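Local coordinates for protein putative D-alanine N-acetyltransferase of GNAT family (Desulfovibrio desulfuricans subsp. desulfuricans, PDB 2R7H) that probably transfers an acyl group, most likely acetyl from acetyl-CoA as in other GNAT-family enzymes, to an acceptor that is not firmly established, at residues V71-Y82 with L111-D122. Numbering follows the deposited sequence.
Sequences VFATEDDDMAGY and LGRALLAEVVHD
D122, whose carboxylate touches V71 across the contact, has both oxygens engaged: OD1 accepts a hydrogen bond from H121 ND1 at 2.8 Å, nearly along the C-O axis and in the imidazole plane, while OD2 forms a salt bridge with R24. D122 OD2 also lies 3.8 Å from V71 CG2, so the valine methyl borders the carboxylate. One turn earlier, E118 CB packs on V71 CG1; a bend at chi2 (-51°) turns the E118 carboxylate away from the strands, and its OE1 forms a salt bridge with R24 as well.

Beside these charged groups the contact illustrates how a helix packs on a β-sheet through a few branched side chains. L115 spreads its two methyls over both strands of the hairpin: CD2 approaches V71 O (3.5 Å) and V71 CG1, whereas CD1 rests 3.5 Å from Y82 N. V71 and L115 lie alongside one another, pointing in opposite directions, and V71 CG2 goes on to V119 CG2 at 4.0 Å. L111 extends CG opposite its own N (chi1 -177°), toward the strands, where its methyls part, CD1 tightly to A73 CB (3.4 Å) and CD2 to A80 CB (3.6 Å). A73 pairs with both A80 and G81 in a classic beta bulge, its O accepting from A80 N and, weakly, G81 N.

The axis of helix 111-122 makes 55° with that of strand 78-82. This helix follows strand 94-102, and its start, L111 and G112, belongs to a sequence matching the GNAT Q/R-x-x-G-x-G/A motif, so it probably helps bind the acetyl-CoA pyrophosphate. Apolar packing, without direct hydrogen bonds, fastens it to the hairpin, while R24 probably offsets the acids' negative charge.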
ATOM      1  N   VAL B  71     -17.790  -6.583  -5.521  1.00 36.04           N
ATOM      2  CA  VAL B  71     -18.871  -6.754  -6.542  1.00 34.06           C
ATOM      3  C   VAL B  71     -18.805  -8.263  -6.819  1.00 33.21           C
ATOM      4  O   VAL B  71     -17.781  -8.753  -7.298  1.00 31.58           O
ATOM      5  CB  VAL B  71     -18.684  -6.001  -7.889  1.00 32.59           C
ATOM      6  CG1 VAL B  71     -19.872  -6.344  -8.813  1.00 30.12           C
ATOM      7  CG2 VAL B  71     -18.538  -4.475  -7.700  1.00 28.52           C
ATOM      8  N   PHE B  72     -19.840  -9.002  -6.423  1.00 35.72           N
ATOM      9  CA  PHE B  72     -19.908 -10.447  -6.624  1.00 37.36           C
ATOM     10  C   PHE B  72     -20.804 -10.765  -7.823  1.00 39.15           C
ATOM     11  O   PHE B  72     -21.912 -10.265  -7.874  1.00 39.83           O
ATOM     12  CB  PHE B  72     -20.517 -11.132  -5.389  1.00 38.10           C
ATOM     13  CG  PHE B  72     -19.805 -10.822  -4.089  1.00 34.64           C
ATOM     14  CD1 PHE B  72     -18.588 -11.399  -3.809  1.00 38.71           C
ATOM     15  CD2 PHE B  72     -20.370  -9.970  -3.148  1.00 38.55           C
ATOM     16  CE1 PHE B  72     -17.934 -11.128  -2.629  1.00 42.03           C
ATOM     17  CE2 PHE B  72     -19.734  -9.709  -1.957  1.00 42.70           C
ATOM     18  CZ  PHE B  72     -18.503 -10.294  -1.696  1.00 37.20           C
ATOM     19  N   ALA B  73     -20.314 -11.536  -8.799  1.00 40.11           N
ATOM     20  CA  ALA B  73     -21.102 -11.960  -9.965  1.00 37.88           C
ATOM     21  C   ALA B  73     -21.672 -13.345  -9.593  1.00 39.24           C
ATOM     22  O   ALA B  73     -20.896 -14.279  -9.312  1.00 37.20           O
ATOM     23  CB  ALA B  73     -20.213 -12.049 -11.211  1.00 34.29           C
ATOM     24  N   THR B  74     -23.003 -13.475  -9.505  1.00 40.93           N
ATOM     25  CA  THR B  74     -23.634 -14.776  -9.169  1.00 43.91           C
ATOM     26  C   THR B  74     -24.573 -15.310 -10.282  1.00 44.36           C
ATOM     27  O   THR B  74     -25.132 -14.536 -11.048  1.00 40.44           O
ATOM     28  CB  THR B  74     -24.438 -14.721  -7.852  1.00 43.87           C
ATOM     29  OG1 THR B  74     -25.451 -13.714  -7.967  1.00 49.28           O
ATOM     30  CG2 THR B  74     -23.556 -14.415  -6.671  1.00 44.42           C
ATOM     31  N   GLU B  75     -24.685 -16.638 -10.367  1.00 50.06           N
ATOM     32  CA  GLU B  75     -25.577 -17.351 -11.323  1.00 55.03           C
ATOM     33  C   GLU B  75     -26.211 -18.407 -10.424  1.00 55.57           C
ATOM     34  O   GLU B  75     -25.492 -19.283  -9.914  1.00 54.26           O
ATOM     35  CB  GLU B  75     -24.855 -18.060 -12.481  1.00 55.54           C
ATOM     36  CG  GLU B  75     -23.935 -17.192 -13.362  1.00 63.24           C
ATOM     37  CD  GLU B  75     -23.340 -17.979 -14.559  1.00 61.59           C
ATOM     38  OE1 GLU B  75     -24.063 -18.838 -15.111  1.00 72.90           O
ATOM     39  OE2 GLU B  75     -22.183 -17.707 -14.977  1.00 68.05           O
ATOM     40  N   ASP B  76     -27.527 -18.294 -10.213  1.00 57.70           N
ATOM     41  CA  ASP B  76     -28.294 -19.193  -9.332  1.00 59.34           C
ATOM     42  C   ASP B  76     -27.698 -18.903  -7.951  1.00 58.65           C
ATOM     43  O   ASP B  76     -27.446 -17.739  -7.636  1.00 60.41           O
ATOM     44  CB  ASP B  76     -28.195 -20.674  -9.779  1.00 58.35           C
ATOM     45  N   ASP B  77     -27.456 -19.923  -7.137  1.00 58.42           N
ATOM     46  CA  ASP B  77     -26.831 -19.702  -5.855  1.00 56.52           C
ATOM     47  C   ASP B  77     -25.316 -19.833  -5.936  1.00 55.37           C
ATOM     48  O   ASP B  77     -24.698 -19.922  -4.877  1.00 59.36           O
ATOM     49  N   ASP B  78     -24.712 -19.850  -7.142  1.00 50.83           N
ATOM     50  CA  ASP B  78     -23.257 -20.007  -7.303  1.00 48.54           C
ATOM     51  C   ASP B  78     -22.558 -18.687  -7.595  1.00 46.95           C
ATOM     52  O   ASP B  78     -23.111 -17.824  -8.281  1.00 47.25           O
ATOM     53  CB  ASP B  78     -22.944 -20.961  -8.455  1.00 47.37           C
HETATM   54  N   MSE B  79     -21.344 -18.535  -7.076  1.00 44.64           N
HETATM   55  CA  MSE B  79     -20.544 -17.335  -7.340  1.00 42.87           C
HETATM   56  C   MSE B  79     -19.639 -17.590  -8.564  1.00 41.39           C
HETATM   57  O   MSE B  79     -18.686 -18.369  -8.499  1.00 44.34           O
HETATM   58  CB  MSE B  79     -19.714 -16.938  -6.117  1.00 42.38           C
HETATM   59  CG  MSE B  79     -18.943 -15.616  -6.332  1.00 43.18           C
HETATM   60 SE   MSE B  79     -17.934 -15.130  -4.789  0.75 44.99          SE
HETATM   61  CE  MSE B  79     -19.505 -14.756  -3.640  1.00 34.93           C
ATOM     62  N   ALA B  80     -19.940 -16.936  -9.679  1.00 39.67           N
ATOM     63  CA  ALA B  80     -19.167 -17.069 -10.927  1.00 39.96           C
ATOM     64  C   ALA B  80     -17.793 -16.361 -10.841  1.00 38.82           C
ATOM     65  O   ALA B  80     -16.815 -16.770 -11.476  1.00 39.87           O
ATOM     66  CB  ALA B  80     -19.981 -16.518 -12.076  1.00 39.85           C
ATOM     67  N   GLY B  81     -17.737 -15.309 -10.031  1.00 40.06           N
ATOM     68  CA  GLY B  81     -16.528 -14.538  -9.829  1.00 38.12           C
ATOM     69  C   GLY B  81     -16.791 -13.283  -9.009  1.00 35.93           C
ATOM     70  O   GLY B  81     -17.897 -13.050  -8.525  1.00 35.25           O
ATOM     71  N   TYR B  82     -15.755 -12.486  -8.805  1.00 34.67           N
ATOM     72  CA  TYR B  82     -15.925 -11.268  -8.022  1.00 34.12           C
ATOM     73  C   TYR B  82     -14.738 -10.341  -8.196  1.00 30.38           C
ATOM     74  O   TYR B  82     -13.687 -10.743  -8.725  1.00 29.60           O
ATOM     75  CB  TYR B  82     -16.118 -11.576  -6.518  1.00 34.30           C
ATOM     76  CG  TYR B  82     -14.856 -11.794  -5.738  1.00 35.29           C
ATOM     77  CD1 TYR B  82     -14.034 -12.881  -5.982  1.00 34.52           C
ATOM     78  CD2 TYR B  82     -14.512 -10.938  -4.706  1.00 39.10           C
ATOM     79  CE1 TYR B  82     -12.860 -13.064  -5.278  1.00 41.41           C
ATOM     80  CE2 TYR B  82     -13.349 -11.113  -3.995  1.00 38.75           C
ATOM     81  CZ  TYR B  82     -12.527 -12.169  -4.284  1.00 42.29           C
ATOM     82  OH  TYR B  82     -11.385 -12.338  -3.543  1.00 41.55           O
ATOM     83  N   LEU B 111     -16.990 -12.035 -18.281  1.00 37.61           N
ATOM     84  CA  LEU B 111     -17.380 -11.700 -16.916  1.00 35.97           C
ATOM     85  C   LEU B 111     -16.332 -10.809 -16.224  1.00 34.62           C
ATOM     86  O   LEU B 111     -16.682  -9.958 -15.413  1.00 30.01           O
ATOM     87  CB  LEU B 111     -17.585 -12.970 -16.110  1.00 32.48           C
ATOM     88  CG  LEU B 111     -18.070 -12.841 -14.654  1.00 37.56           C
ATOM     89  CD1 LEU B 111     -19.434 -12.160 -14.528  1.00 37.24           C
ATOM     90  CD2 LEU B 111     -18.075 -14.200 -13.991  1.00 35.06           C
ATOM     91  N   GLY B 112     -15.055 -11.024 -16.541  1.00 36.31           N
ATOM     92  CA  GLY B 112     -13.985 -10.220 -15.973  1.00 35.47           C
ATOM     93  C   GLY B 112     -14.207  -8.766 -16.333  1.00 34.22           C
ATOM     94  O   GLY B 112     -14.158  -7.909 -15.437  1.00 31.68           O
ATOM     95  N   ARG B 113     -14.428  -8.492 -17.625  0.50 34.69           N
ATOM     96  CA  ARG B 113     -14.694  -7.115 -18.117  0.50 35.06           C
ATOM     97  C   ARG B 113     -15.980  -6.525 -17.524  0.50 33.85           C
ATOM     98  O   ARG B 113     -16.010  -5.333 -17.244  0.50 34.03           O
ATOM     99  CB  ARG B 113     -14.520  -6.911 -19.668  0.50 34.66           C
ATOM    100  CG  ARG B 113     -14.874  -8.080 -20.636  0.50 38.17           C
ATOM    101  CD  ARG B 113     -14.602  -7.807 -22.134  0.50 38.06           C
ATOM    102  NE  ARG B 113     -15.714  -7.240 -22.898  0.50 41.50           N
ATOM    103  CZ  ARG B 113     -16.513  -7.972 -23.673  0.50 34.86           C
ATOM    104  N   ALA B 114     -16.995  -7.367 -17.301  1.00 33.53           N
ATOM    105  CA  ALA B 114     -18.266  -6.976 -16.687  1.00 32.43           C
ATOM    106  C   ALA B 114     -18.056  -6.583 -15.222  1.00 30.94           C
ATOM    107  O   ALA B 114     -18.625  -5.607 -14.752  1.00 26.54           O
ATOM    108  CB  ALA B 114     -19.270  -8.123 -16.759  1.00 31.79           C
ATOM    109  N   LEU B 115     -17.270  -7.374 -14.493  1.00 30.17           N
ATOM    110  CA  LEU B 115     -16.948  -7.059 -13.101  1.00 29.08           C
ATOM    111  C   LEU B 115     -16.164  -5.754 -12.997  1.00 26.45           C
ATOM    112  O   LEU B 115     -16.476  -4.934 -12.141  1.00 27.20           O
ATOM    113  CB  LEU B 115     -16.210  -8.215 -12.423  1.00 27.57           C
ATOM    114  CG  LEU B 115     -17.080  -9.376 -11.980  1.00 28.93           C
ATOM    115  CD1 LEU B 115     -16.223 -10.667 -11.754  1.00 28.55           C
ATOM    116  CD2 LEU B 115     -17.881  -9.000 -10.740  1.00 30.00           C
ATOM    117  N   LEU B 116     -15.173  -5.547 -13.852  1.00 30.01           N
ATOM    118  CA  LEU B 116     -14.420  -4.293 -13.843  1.00 28.83           C
ATOM    119  C   LEU B 116     -15.365  -3.095 -14.151  1.00 28.87           C
ATOM    120  O   LEU B 116     -15.222  -2.028 -13.559  1.00 28.70           O
ATOM    121  CB  LEU B 116     -13.303  -4.309 -14.873  1.00 28.52           C
ATOM    122  CG  LEU B 116     -12.482  -3.032 -15.073  1.00 28.37           C
ATOM    123  CD1 LEU B 116     -11.674  -2.564 -13.838  1.00 27.00           C
ATOM    124  CD2 LEU B 116     -11.574  -3.210 -16.258  1.00 28.39           C
ATOM    125  N   ALA B 117     -16.265  -3.252 -15.138  1.00 26.61           N
ATOM    126  CA  ALA B 117     -17.221  -2.183 -15.462  1.00 28.63           C
ATOM    127  C   ALA B 117     -18.063  -1.799 -14.215  1.00 27.70           C
ATOM    128  O   ALA B 117     -18.350  -0.621 -13.961  1.00 29.80           O
ATOM    129  CB  ALA B 117     -18.102  -2.586 -16.651  1.00 29.24           C
ATOM    130  N   GLU B 118     -18.437  -2.779 -13.417  1.00 26.09           N
ATOM    131  CA  GLU B 118     -19.200  -2.476 -12.211  1.00 25.62           C
ATOM    132  C   GLU B 118     -18.364  -1.728 -11.150  1.00 28.37           C
ATOM    133  O   GLU B 118     -18.870  -0.821 -10.462  1.00 27.24           O
ATOM    134  CB  GLU B 118     -19.806  -3.764 -11.634  1.00 28.40           C
ATOM    135  CG  GLU B 118     -20.798  -4.474 -12.553  1.00 33.09           C
ATOM    136  CD  GLU B 118     -21.900  -3.578 -13.126  1.00 38.85           C
ATOM    137  OE1 GLU B 118     -22.502  -2.808 -12.377  1.00 38.03           O
ATOM    138  OE2 GLU B 118     -22.151  -3.667 -14.346  1.00 43.07           O
ATOM    139  N   VAL B 119     -17.101  -2.140 -10.973  1.00 26.85           N
ATOM    140  CA  VAL B 119     -16.220  -1.469 -10.035  1.00 25.08           C
ATOM    141  C   VAL B 119     -16.060  -0.016 -10.454  1.00 23.56           C
ATOM    142  O   VAL B 119     -16.098   0.870  -9.617  1.00 27.78           O
ATOM    143  CB  VAL B 119     -14.829  -2.155  -9.964  1.00 24.70           C
ATOM    144  CG1 VAL B 119     -13.832  -1.251  -9.281  1.00 26.11           C
ATOM    145  CG2 VAL B 119     -14.980  -3.589  -9.298  1.00 22.14           C
ATOM    146  N   VAL B 120     -15.837   0.212 -11.750  1.00 24.66           N
ATOM    147  CA  VAL B 120     -15.667   1.570 -12.302  1.00 25.74           C
ATOM    148  C   VAL B 120     -16.920   2.426 -12.087  1.00 26.90           C
ATOM    149  O   VAL B 120     -16.806   3.574 -11.746  1.00 26.77           O
ATOM    150  CB  VAL B 120     -15.275   1.530 -13.773  1.00 26.53           C
ATOM    151  CG1 VAL B 120     -15.374   2.895 -14.422  1.00 25.61           C
ATOM    152  CG2 VAL B 120     -13.886   0.956 -13.895  1.00 27.15           C
ATOM    153  N   HIS B 121     -18.100   1.826 -12.245  1.00 31.23           N
ATOM    154  CA  HIS B 121     -19.367   2.494 -11.993  1.00 29.75           C
ATOM    155  C   HIS B 121     -19.419   2.954 -10.550  1.00 30.34           C
ATOM    156  O   HIS B 121     -19.734   4.107 -10.255  1.00 28.16           O
ATOM    157  CB  HIS B 121     -20.509   1.513 -12.257  1.00 31.75           C
ATOM    158  CG  HIS B 121     -21.827   1.927 -11.690  1.00 32.91           C
ATOM    159  ND1 HIS B 121     -22.204   1.628 -10.398  1.00 43.19           N
ATOM    160  CD2 HIS B 121     -22.878   2.578 -12.248  1.00 35.84           C
ATOM    161  CE1 HIS B 121     -23.420   2.097 -10.174  1.00 43.03           C
ATOM    162  NE2 HIS B 121     -23.853   2.669 -11.285  1.00 38.17           N
ATOM    163  N   ASP B 122     -19.090   2.046  -9.643  1.00 33.42           N
ATOM    164  CA  ASP B 122     -19.119   2.348  -8.208  1.00 31.82           C
ATOM    165  C   ASP B 122     -18.139   3.404  -7.760  1.00 31.84           C
ATOM    166  O   ASP B 122     -18.467   4.201  -6.908  1.00 31.52           O
ATOM    167  CB  ASP B 122     -18.907   1.097  -7.373  1.00 31.78           C
ATOM    168  CG  ASP B 122     -19.992   0.094  -7.528  1.00 36.78           C
ATOM    169  OD1 ASP B 122     -21.014   0.358  -8.216  1.00 35.36           O
ATOM    170  OD2 ASP B 122     -19.827  -0.980  -6.929  1.00 45.30           O
TER